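Local structure of peptidyl tryptophan dihydroxylase (Pseudomonas putida, 7CTQ) at residues R154-S160 / A241-I247; W355-V360 / V398-Q402. The protein uses bound FAD to dihydroxylate a peptidyl tryptophan, a monooxygenase step essential for biogenesis of the tryptophylquinone cofactor. All blocks are in the same frame, centred on the assembly; numbering follows the deposited sequence.

Contact 1 of 2, residues R154-S160 / A241-I247; sequences RGPETVS and ARSSTAI. With FAD (flavin-adenine dinucleotide), chain C.
The carbonyl oxygen T158 O takes two donors: the backbone amide S244 N at 2.9 Å, which approaches from above the carbonyl plane, and water 3, which also bonds E157 OE2 and S243 OG. The amide of the same residue points at a side chain instead: T158 N donates to T245 OG1 at 2.8 Å with a nearly straight N-H...O angle of 164°. Pairing continues as an antiparallel ladder beyond this point, where S160 N gives R242 O the shortest bond between the segments, 2.7 Å, and R242 N returns one to S160 O. A second ladder, its register shifted by one residue, pairs R154 of strand 153-154 with I247 of strand 247-249, beside the bond from G155 N to A246 O. The first ladder joins strands 158-166 and 238-243 of the large mixed sheet, with strand 193-201 on the other flank of 158-166; such a sheet beside the flavin is consistent with the FAD-dependent monooxygenase family. S160 and R242 reach the cofactor from it. The R242 guanidinium turns one face to the methyl C7M, its NH1 lying 3.2 Å from FAD C7, while S160 CB meets C7M at 3.6 Å. S160 OG pairs with S244 OG at 3.0 Å and has T199 as a further partner. At the far end, E157 bends at chi2 (63°), folding its carboxylate back to R154, which grips it side-on: R154 NE to E157 OE1 is 2.8 Å, within the guanidinium plane, and NH1 holds OE2. One face of that guanidinium rests over T245 CG2 and I247 CG1. With an alanine here instead of E157, R154 NE and NH1 would probably lose their carboxylate, its guanidinium would be freer to turn although D151 still holds NH2, and water 3 would lose one partner.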
ATOM      1  N   ARG A 154      -8.423   7.004  10.640  1.00 27.14           N
ATOM      2  CA  ARG A 154      -9.122   7.489   9.458  1.00 32.11           C
ATOM      3  C   ARG A 154      -8.738   8.941   9.259  1.00 33.12           C
ATOM      4  O   ARG A 154      -8.877   9.750  10.180  1.00 34.82           O
ATOM      5  CB  ARG A 154     -10.636   7.347   9.604  1.00 30.19           C
ATOM      6  CG  ARG A 154     -11.369   7.466   8.281  1.00 35.76           C
ATOM      7  CD  ARG A 154     -12.855   7.170   8.403  1.00 40.90           C
ATOM      8  NE  ARG A 154     -13.460   7.241   7.076  1.00 32.94           N
ATOM      9  CZ  ARG A 154     -13.687   6.191   6.297  1.00 34.80           C
ATOM     10  NH1 ARG A 154     -14.220   6.371   5.090  1.00 39.72           N
ATOM     11  NH2 ARG A 154     -13.412   4.968   6.727  1.00 35.94           N
ATOM     12  N   GLY A 155      -8.217   9.263   8.080  1.00 34.16           N
ATOM     13  CA  GLY A 155      -7.815  10.616   7.790  1.00 31.83           C
ATOM     14  C   GLY A 155      -8.968  11.447   7.274  1.00 36.33           C
ATOM     15  O   GLY A 155     -10.120  11.003   7.245  1.00 31.99           O
ATOM     16  N   PRO A 156      -8.670  12.673   6.848  1.00 33.01           N
ATOM     17  CA  PRO A 156      -9.709  13.548   6.285  1.00 39.34           C
ATOM     18  C   PRO A 156     -10.476  12.825   5.195  1.00 37.22           C
ATOM     19  O   PRO A 156      -9.879  12.254   4.286  1.00 32.40           O
ATOM     20  CB  PRO A 156      -8.912  14.725   5.714  1.00 33.17           C
ATOM     21  CG  PRO A 156      -7.581  14.669   6.405  1.00 41.49           C
ATOM     22  CD  PRO A 156      -7.318  13.226   6.682  1.00 39.37           C
ATOM     23  N   GLU A 157     -11.809  12.829   5.313  1.00 37.63           N
ATOM     24  CA  GLU A 157     -12.660  12.128   4.359  1.00 37.88           C
ATOM     25  C   GLU A 157     -12.438  12.673   2.952  1.00 39.74           C
ATOM     26  O   GLU A 157     -12.521  13.882   2.721  1.00 35.35           O
ATOM     27  CB  GLU A 157     -14.130  12.264   4.750  1.00 37.04           C
ATOM     28  CG  GLU A 157     -14.984  11.134   4.201  1.00 37.68           C
ATOM     29  CD  GLU A 157     -14.579   9.782   4.770  1.00 48.29           C
ATOM     30  OE1 GLU A 157     -14.182   9.714   5.964  1.00 42.86           O
ATOM     31  OE2 GLU A 157     -14.633   8.787   4.013  1.00 43.96           O
ATOM     32  N   THR A 158     -12.146  11.775   2.015  1.00 37.81           N
ATOM     33  CA  THR A 158     -11.667  12.173   0.698  1.00 38.73           C
ATOM     34  C   THR A 158     -12.365  11.349  -0.378  1.00 36.47           C
ATOM     35  O   THR A 158     -12.546  10.138  -0.221  1.00 34.17           O
ATOM     36  CB  THR A 158     -10.140  11.983   0.608  1.00 37.87           C
ATOM     37  OG1 THR A 158      -9.513  12.652   1.713  1.00 34.94           O
ATOM     38  CG2 THR A 158      -9.599  12.570  -0.665  1.00 38.48           C
ATOM     39  N   VAL A 159     -12.741  12.003  -1.472  1.00 39.06           N
ATOM     40  CA  VAL A 159     -13.407  11.340  -2.588  1.00 33.58           C
ATOM     41  C   VAL A 159     -12.651  11.658  -3.871  1.00 33.89           C
ATOM     42  O   VAL A 159     -12.197  12.790  -4.084  1.00 36.52           O
ATOM     43  CB  VAL A 159     -14.898  11.745  -2.695  1.00 38.52           C
ATOM     44  CG1 VAL A 159     -15.519  11.205  -3.962  1.00 38.80           C
ATOM     45  CG2 VAL A 159     -15.681  11.204  -1.515  1.00 45.24           C
ATOM     46  N   SER A 160     -12.484  10.646  -4.712  1.00 33.86           N
ATOM     47  CA  SER A 160     -11.898  10.827  -6.028  1.00 35.06           C
ATOM     48  C   SER A 160     -13.015  10.608  -7.044  1.00 38.05           C
ATOM     49  O   SER A 160     -13.656   9.555  -7.043  1.00 37.65           O
ATOM     50  CB  SER A 160     -10.726   9.863  -6.243  1.00 38.78           C
ATOM     51  OG  SER A 160      -9.635  10.199  -5.378  1.00 38.65           O
ATOM     52  N   ALA A 241     -17.420   7.592  -8.609  1.00 37.86           N
ATOM     53  CA  ALA A 241     -16.968   8.202  -7.369  1.00 49.91           C
ATOM     54  C   ALA A 241     -16.318   7.127  -6.501  1.00 47.84           C
ATOM     55  O   ALA A 241     -16.908   6.068  -6.269  1.00 44.95           O
ATOM     56  CB  ALA A 241     -18.136   8.884  -6.650  1.00 44.39           C
ATOM     57  N   ARG A 242     -15.088   7.392  -6.051  1.00 47.94           N
ATOM     58  CA  ARG A 242     -14.298   6.457  -5.254  1.00 39.72           C
ATOM     59  C   ARG A 242     -13.965   7.103  -3.921  1.00 47.30           C
ATOM     60  O   ARG A 242     -13.458   8.233  -3.887  1.00 42.52           O
ATOM     61  CB  ARG A 242     -12.989   6.070  -5.957  1.00 43.16           C
ATOM     62  CG  ARG A 242     -13.153   5.320  -7.273  1.00 65.57           C
ATOM     63  CD  ARG A 242     -11.994   4.332  -7.539  1.00 72.68           C
ATOM     64  NE  ARG A 242     -11.227   4.704  -8.731  1.00 80.61           N
ATOM     65  CZ  ARG A 242      -9.916   4.514  -8.893  1.00 76.10           C
ATOM     66  NH1 ARG A 242      -9.191   3.893  -7.961  1.00 75.30           N
ATOM     67  NH2 ARG A 242      -9.326   4.904 -10.017  1.00 71.75           N
ATOM     68  N   SER A 243     -14.219   6.388  -2.831  1.00 45.83           N
ATOM     69  CA  SER A 243     -13.648   6.801  -1.557  1.00 47.31           C
ATOM     70  C   SER A 243     -12.136   6.629  -1.623  1.00 37.37           C
ATOM     71  O   SER A 243     -11.640   5.543  -1.944  1.00 41.76           O
ATOM     72  CB  SER A 243     -14.233   5.994  -0.405  1.00 38.08           C
ATOM     73  OG  SER A 243     -13.613   6.366   0.828  1.00 49.34           O
ATOM     74  N   SER A 244     -11.402   7.714  -1.371  1.00 34.14           N
ATOM     75  CA  SER A 244      -9.945   7.678  -1.366  1.00 36.09           C
ATOM     76  C   SER A 244      -9.386   8.118  -0.017  1.00 33.57           C
ATOM     77  O   SER A 244      -8.238   8.568   0.064  1.00 35.96           O
ATOM     78  CB  SER A 244      -9.389   8.544  -2.494  1.00 37.45           C
ATOM     79  OG  SER A 244      -9.865   9.868  -2.361  1.00 38.52           O
ATOM     80  N   THR A 245     -10.208   8.032   1.026  1.00 39.27           N
ATOM     81  CA  THR A 245      -9.803   8.386   2.382  1.00 35.80           C
ATOM     82  C   THR A 245      -8.671   7.479   2.869  1.00 31.19           C
ATOM     83  O   THR A 245      -8.658   6.270   2.599  1.00 31.73           O
ATOM     84  CB  THR A 245     -11.015   8.255   3.316  1.00 34.54           C
ATOM     85  OG1 THR A 245     -12.074   9.129   2.880  1.00 35.39           O
ATOM     86  CG2 THR A 245     -10.635   8.560   4.763  1.00 33.46           C
ATOM     87  N   ALA A 246      -7.725   8.061   3.605  1.00 35.03           N
ATOM     88  CA  ALA A 246      -6.696   7.264   4.272  1.00 38.59           C
ATOM     89  C   ALA A 246      -7.324   6.440   5.397  1.00 31.43           C
ATOM     90  O   ALA A 246      -7.914   6.999   6.325  1.00 35.63           O
ATOM     91  CB  ALA A 246      -5.599   8.182   4.813  1.00 33.19           C
ATOM     92  N   ILE A 247      -7.197   5.115   5.323  1.00 32.48           N
ATOM     93  CA  ILE A 247      -7.856   4.206   6.256  1.00 33.35           C
ATOM     94  C   ILE A 247      -6.870   3.142   6.729  1.00 37.30           C
ATOM     95  O   ILE A 247      -6.288   2.416   5.912  1.00 30.12           O
ATOM     96  CB  ILE A 247      -9.084   3.528   5.625  1.00 33.35           C
ATOM     97  CG1 ILE A 247     -10.143   4.579   5.269  1.00 35.54           C
ATOM     98  CG2 ILE A 247      -9.621   2.445   6.564  1.00 33.76           C
ATOM     99  CD1 ILE A 247     -11.229   4.062   4.311  1.00 46.01           C
TER
HETATM  100  PA  FAD C 501      -7.057  -4.263  -5.468  1.00 44.94           P
HETATM  101  O1A FAD C 501      -6.007  -3.915  -6.449  1.00 40.84           O
HETATM  102  O2A FAD C 501      -8.221  -3.284  -5.458  1.00 47.92           O
HETATM  103  O5B FAD C 501      -7.474  -5.753  -5.684  1.00 46.60           O
HETATM  104  C5B FAD C 501      -8.720  -6.267  -5.176  1.00 44.08           C
HETATM  105  C4B FAD C 501      -9.158  -7.348  -6.128  1.00 59.27           C
HETATM  106  O4B FAD C 501     -10.277  -8.061  -5.553  1.00 61.30           O
HETATM  107  C3B FAD C 501      -9.611  -6.874  -7.513  1.00 65.72           C
HETATM  108  O3B FAD C 501      -9.165  -7.785  -8.515  1.00 68.73           O
HETATM  109  C2B FAD C 501     -11.138  -6.834  -7.380  1.00 66.47           C
HETATM  110  O2B FAD C 501     -11.818  -7.067  -8.613  1.00 74.80           O
HETATM  111  C1B FAD C 501     -11.372  -8.017  -6.442  1.00 69.39           C
HETATM  112  N9A FAD C 501     -12.607  -8.013  -5.671  1.00 64.79           N
HETATM  113  C8A FAD C 501     -13.251  -6.962  -5.081  1.00 68.96           C
HETATM  114  N7A FAD C 501     -14.348  -7.284  -4.439  1.00 69.28           N
HETATM  115  C5A FAD C 501     -14.448  -8.647  -4.653  1.00 65.78           C
HETATM  116  C6A FAD C 501     -15.403  -9.606  -4.258  1.00 62.70           C
HETATM  117  N6A FAD C 501     -16.484  -9.324  -3.532  1.00 66.60           N
HETATM  118  N1A FAD C 501     -15.205 -10.898  -4.633  1.00 58.01           N
HETATM  119  C2A FAD C 501     -14.123 -11.192  -5.360  1.00 60.19           C
HETATM  120  N3A FAD C 501     -13.162 -10.367  -5.789  1.00 64.30           N
HETATM  121  C4A FAD C 501     -13.379  -9.107  -5.401  1.00 69.36           C
HETATM  122  N1  FAD C 501      -1.830   3.190  -7.011  1.00 49.19           N
HETATM  123  C2  FAD C 501      -0.767   3.451  -7.830  1.00 44.70           C
HETATM  124  O2  FAD C 501       0.264   2.778  -7.790  1.00 45.91           O
HETATM  125  N3  FAD C 501      -0.840   4.486  -8.739  1.00 48.47           N
HETATM  126  C4  FAD C 501      -1.918   5.327  -8.927  1.00 55.73           C
HETATM  127  O4  FAD C 501      -1.872   6.210  -9.781  1.00 52.80           O
HETATM  128  C4X FAD C 501      -3.042   5.047  -8.054  1.00 49.98           C
HETATM  129  N5  FAD C 501      -4.103   5.801  -8.160  1.00 50.47           N
HETATM  130  C5X FAD C 501      -5.177   5.535  -7.326  1.00 49.53           C
HETATM  131  C6  FAD C 501      -6.317   6.335  -7.420  1.00 48.79           C
HETATM  132  C7  FAD C 501      -7.415   6.119  -6.593  1.00 52.47           C
HETATM  133  C7M FAD C 501      -8.629   7.000  -6.724  1.00 43.83           C
HETATM  134  C8  FAD C 501      -7.375   5.082  -5.647  1.00 50.23           C
HETATM  135  C8M FAD C 501      -8.550   4.815  -4.744  1.00 44.60           C
HETATM  136  C9  FAD C 501      -6.244   4.279  -5.554  1.00 46.80           C
HETATM  137  C9A FAD C 501      -5.147   4.501  -6.378  1.00 51.06           C
HETATM  138  N10 FAD C 501      -3.989   3.699  -6.309  1.00 48.02           N
HETATM  139  C10 FAD C 501      -2.905   3.956  -7.125  1.00 47.96           C
HETATM  140  C1' FAD C 501      -3.885   2.636  -5.308  1.00 42.11           C
HETATM  141  C2' FAD C 501      -4.036   1.231  -5.868  1.00 47.80           C
HETATM  142  O2' FAD C 501      -5.207   1.115  -6.676  1.00 44.68           O
HETATM  143  C3' FAD C 501      -4.122   0.260  -4.692  1.00 44.22           C
HETATM  144  O3' FAD C 501      -3.078   0.590  -3.784  1.00 43.02           O
HETATM  145  C4' FAD C 501      -3.997  -1.219  -5.042  1.00 47.88           C
HETATM  146  O4' FAD C 501      -4.739  -1.540  -6.223  1.00 50.93           O
HETATM  147  C5' FAD C 501      -4.449  -2.084  -3.889  1.00 38.49           C
HETATM  148  O5' FAD C 501      -4.127  -3.450  -4.188  1.00 36.90           O
HETATM  149  P   FAD C 501      -4.964  -4.620  -3.591  1.00 41.06           P
HETATM  150  O1P FAD C 501      -4.861  -4.508  -2.062  1.00 39.11           O
HETATM  151  O2P FAD C 501      -4.560  -5.920  -4.196  1.00 41.78           O
HETATM  152  O3P FAD C 501      -6.452  -4.249  -4.000  1.00 42.53           O
HETATM  153  O   HOH W   1     -14.314   4.313   2.731  1.00 42.14           O
HETATM  154  O   HOH W   2      -7.486  10.820   4.217  1.00 40.26           O
HETATM  155  O   HOH W   3     -14.793   8.963   1.192  1.00 43.71           O

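Contact 2 of 2, residues W355-V360 / V398-Q402; sequences WSAVRV and VRELQ
V398 pushes its CB to within 4.1 Å of V360 CG2, and its two methyls then spread over V360, V358 and W355. V398 CG1, anti to the backbone N (chi1 171°), makes the closest apolar approach, 3.8 Å to V360 CG2, and also reaches V358 CG1 and W355 CH2, each at 4.2 Å. The other branch, V398 CG2, comes in at the edge of the W355 indole, near the ring plane, 4.1 Å from CH2. The valine therefore fills the angle between tryptophan and strand. In fold terms, helix 395-402 lies against the start of the two-stranded antiparallel hairpin 359-367/370-378, where V377 of the second strand also touches V398, and L426 of helix 416-428 meets both W355 and L401. Polar groups border the contact on its exposed side. Q402 extends its chain so that NE2 donates to V358 O at 3.0 Å; the N-H...O angle of 138° and a donor 51° out of the carbonyl plane mark a bent bond. Its other amide atom, OE1, receives water 5, which in turn accepts from V360 N. V360 crosses R399 at about a right angle, its CG1 4.1 Å from R399 NE, whose charge is paired with E375.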
ATOM      1  N   TRP A 355      18.699   9.084  23.064  1.00 31.91           N
ATOM      2  CA  TRP A 355      19.317   7.928  23.695  1.00 32.91           C
ATOM      3  C   TRP A 355      18.736   7.674  25.074  1.00 38.52           C
ATOM      4  O   TRP A 355      18.623   6.515  25.490  1.00 35.19           O
ATOM      5  CB  TRP A 355      20.834   8.094  23.789  1.00 35.24           C
ATOM      6  CG  TRP A 355      21.463   6.907  24.450  1.00 38.09           C
ATOM      7  CD1 TRP A 355      21.960   6.840  25.717  1.00 45.76           C
ATOM      8  CD2 TRP A 355      21.596   5.589  23.896  1.00 37.20           C
ATOM      9  NE1 TRP A 355      22.424   5.571  25.976  1.00 42.47           N
ATOM     10  CE2 TRP A 355      22.212   4.784  24.874  1.00 41.56           C
ATOM     11  CE3 TRP A 355      21.266   5.020  22.663  1.00 33.58           C
ATOM     12  CZ2 TRP A 355      22.513   3.437  24.657  1.00 39.43           C
ATOM     13  CZ3 TRP A 355      21.563   3.681  22.443  1.00 39.66           C
ATOM     14  CH2 TRP A 355      22.182   2.905  23.439  1.00 39.27           C
ATOM     15  N   SER A 356      18.333   8.737  25.779  1.00 41.33           N
ATOM     16  CA  SER A 356      17.779   8.585  27.122  1.00 48.34           C
ATOM     17  C   SER A 356      16.497   7.761  27.123  1.00 43.82           C
ATOM     18  O   SER A 356      16.175   7.126  28.132  1.00 45.37           O
ATOM     19  CB  SER A 356      17.532   9.966  27.750  1.00 47.95           C
ATOM     20  OG  SER A 356      16.384  10.599  27.202  1.00 44.31           O
ATOM     21  N   ALA A 357      15.771   7.735  26.004  1.00 39.73           N
ATOM     22  CA  ALA A 357      14.499   7.036  25.894  1.00 37.83           C
ATOM     23  C   ALA A 357      14.622   5.621  25.333  1.00 43.53           C
ATOM     24  O   ALA A 357      13.598   4.942  25.197  1.00 43.98           O
ATOM     25  CB  ALA A 357      13.535   7.844  25.008  1.00 39.65           C
ATOM     26  N   VAL A 358      15.834   5.163  25.001  1.00 35.82           N
ATOM     27  CA  VAL A 358      16.011   3.847  24.389  1.00 35.77           C
ATOM     28  C   VAL A 358      15.684   2.758  25.403  1.00 39.57           C
ATOM     29  O   VAL A 358      16.073   2.838  26.577  1.00 32.47           O
ATOM     30  CB  VAL A 358      17.452   3.703  23.867  1.00 35.08           C
ATOM     31  CG1 VAL A 358      17.768   2.270  23.581  1.00 37.96           C
ATOM     32  CG2 VAL A 358      17.681   4.587  22.629  1.00 28.98           C
ATOM     33  N   ARG A 359      14.966   1.724  24.962  1.00 33.72           N
ATOM     34  CA  ARG A 359      14.531   0.677  25.876  1.00 34.42           C
ATOM     35  C   ARG A 359      14.843  -0.696  25.302  1.00 39.34           C
ATOM     36  O   ARG A 359      14.657  -0.935  24.103  1.00 32.74           O
ATOM     37  CB  ARG A 359      13.021   0.794  26.172  1.00 43.76           C
ATOM     38  CG  ARG A 359      12.640   2.012  27.018  1.00 49.27           C
ATOM     39  CD  ARG A 359      11.159   2.004  27.404  1.00 50.70           C
ATOM     40  NE  ARG A 359      10.773   0.792  28.129  1.00 53.81           N
ATOM     41  CZ  ARG A 359      10.651   0.694  29.451  1.00 57.65           C
ATOM     42  NH1 ARG A 359      10.885   1.736  30.233  1.00 51.92           N
ATOM     43  NH2 ARG A 359      10.293  -0.462  29.992  1.00 54.16           N
ATOM     44  N   VAL A 360      15.305  -1.596  26.168  1.00 34.16           N
ATOM     45  CA  VAL A 360      15.405  -3.014  25.836  1.00 33.71           C
ATOM     46  C   VAL A 360      14.078  -3.666  26.209  1.00 38.35           C
ATOM     47  O   VAL A 360      13.646  -3.601  27.367  1.00 38.11           O
ATOM     48  CB  VAL A 360      16.569  -3.689  26.572  1.00 36.44           C
ATOM     49  CG1 VAL A 360      16.494  -5.173  26.358  1.00 38.38           C
ATOM     50  CG2 VAL A 360      17.920  -3.137  26.094  1.00 34.37           C
ATOM     51  N   VAL A 398      23.348  -3.037  24.778  1.00 37.60           N
ATOM     52  CA  VAL A 398      22.642  -1.874  25.317  1.00 34.69           C
ATOM     53  C   VAL A 398      22.323  -2.074  26.795  1.00 33.67           C
ATOM     54  O   VAL A 398      22.376  -1.128  27.590  1.00 32.82           O
ATOM     55  CB  VAL A 398      21.372  -1.581  24.491  1.00 33.71           C
ATOM     56  CG1 VAL A 398      20.532  -0.517  25.171  1.00 31.13           C
ATOM     57  CG2 VAL A 398      21.745  -1.158  23.071  1.00 35.43           C
ATOM     58  N   ARG A 399      21.974  -3.303  27.189  1.00 38.97           N
ATOM     59  CA  ARG A 399      21.851  -3.608  28.609  1.00 40.06           C
ATOM     60  C   ARG A 399      23.137  -3.247  29.344  1.00 41.72           C
ATOM     61  O   ARG A 399      23.108  -2.533  30.356  1.00 43.60           O
ATOM     62  CB  ARG A 399      21.510  -5.094  28.805  1.00 36.90           C
ATOM     63  CG  ARG A 399      20.020  -5.412  28.806  1.00 43.39           C
ATOM     64  CD  ARG A 399      19.816  -6.904  29.050  1.00 53.72           C
ATOM     65  NE  ARG A 399      18.422  -7.266  29.293  1.00 46.35           N
ATOM     66  CZ  ARG A 399      17.788  -7.096  30.451  1.00 60.94           C
ATOM     67  NH1 ARG A 399      18.412  -6.541  31.491  1.00 48.13           N
ATOM     68  NH2 ARG A 399      16.519  -7.472  30.569  1.00 60.62           N
ATOM     69  N   GLU A 400      24.284  -3.717  28.836  1.00 34.94           N
ATOM     70  CA  GLU A 400      25.549  -3.413  29.513  1.00 38.94           C
ATOM     71  C   GLU A 400      25.829  -1.913  29.504  1.00 37.27           C
ATOM     72  O   GLU A 400      26.221  -1.344  30.531  1.00 40.14           O
ATOM     73  CB  GLU A 400      26.700  -4.185  28.867  1.00 35.95           C
ATOM     74  CG  GLU A 400      26.672  -5.685  29.145  1.00 48.45           C
ATOM     75  CD  GLU A 400      27.959  -6.392  28.738  1.00 62.68           C
ATOM     76  OE1 GLU A 400      28.717  -5.840  27.907  1.00 59.64           O
ATOM     77  OE2 GLU A 400      28.217  -7.501  29.258  1.00 76.68           O
ATOM     78  N   LEU A 401      25.601  -1.246  28.366  1.00 33.63           N
ATOM     79  CA  LEU A 401      25.809   0.205  28.308  1.00 31.79           C
ATOM     80  C   LEU A 401      24.926   0.929  29.311  1.00 40.62           C
ATOM     81  O   LEU A 401      25.381   1.851  29.999  1.00 44.12           O
ATOM     82  CB  LEU A 401      25.533   0.743  26.900  1.00 34.40           C
ATOM     83  CG  LEU A 401      26.520   0.399  25.782  1.00 38.42           C
ATOM     84  CD1 LEU A 401      25.925   0.726  24.413  1.00 36.68           C
ATOM     85  CD2 LEU A 401      27.849   1.121  25.988  1.00 45.58           C
ATOM     86  N   GLN A 402      23.655   0.535  29.407  1.00 34.98           N
ATOM     87  CA  GLN A 402      22.769   1.174  30.362  1.00 37.46           C
ATOM     88  C   GLN A 402      23.156   0.835  31.795  1.00 35.87           C
ATOM     89  O   GLN A 402      22.802   1.586  32.707  1.00 36.78           O
ATOM     90  CB  GLN A 402      21.320   0.785  30.067  1.00 42.52           C
ATOM     91  CG  GLN A 402      20.827   1.294  28.696  1.00 43.46           C
ATOM     92  CD  GLN A 402      19.360   0.985  28.428  1.00 48.08           C
ATOM     93  OE1 GLN A 402      18.864  -0.093  28.774  1.00 41.86           O
ATOM     94  NE2 GLN A 402      18.662   1.927  27.793  1.00 36.73           N
TER
HETATM   95  O   HOH W   4      24.261   4.624  28.299  1.00 50.39           O
HETATM   96  O   HOH W   5      16.153  -0.495  28.806  1.00 38.29           O

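The two contacts follow one another along the chain, contact 1 closing before contact 2 opens, and they do not touch: their centres are 41 Å apart and their nearest atoms about 26 Å. Contact 1, with its centre 14 Å from that of the chain, contributes S160 and R242 to the FAD pocket. Contact 2 lies 33 Å from the chain centre, at the C-terminal hairpin and helices, and its atoms are more than 30 Å from the cofactor, so it is peripheral packing with no direct part in flavin binding. They also differ in kind: backbone strand pairing dominates 154-160/241-247, whereas apolar side chains dominate 355-360/398-402.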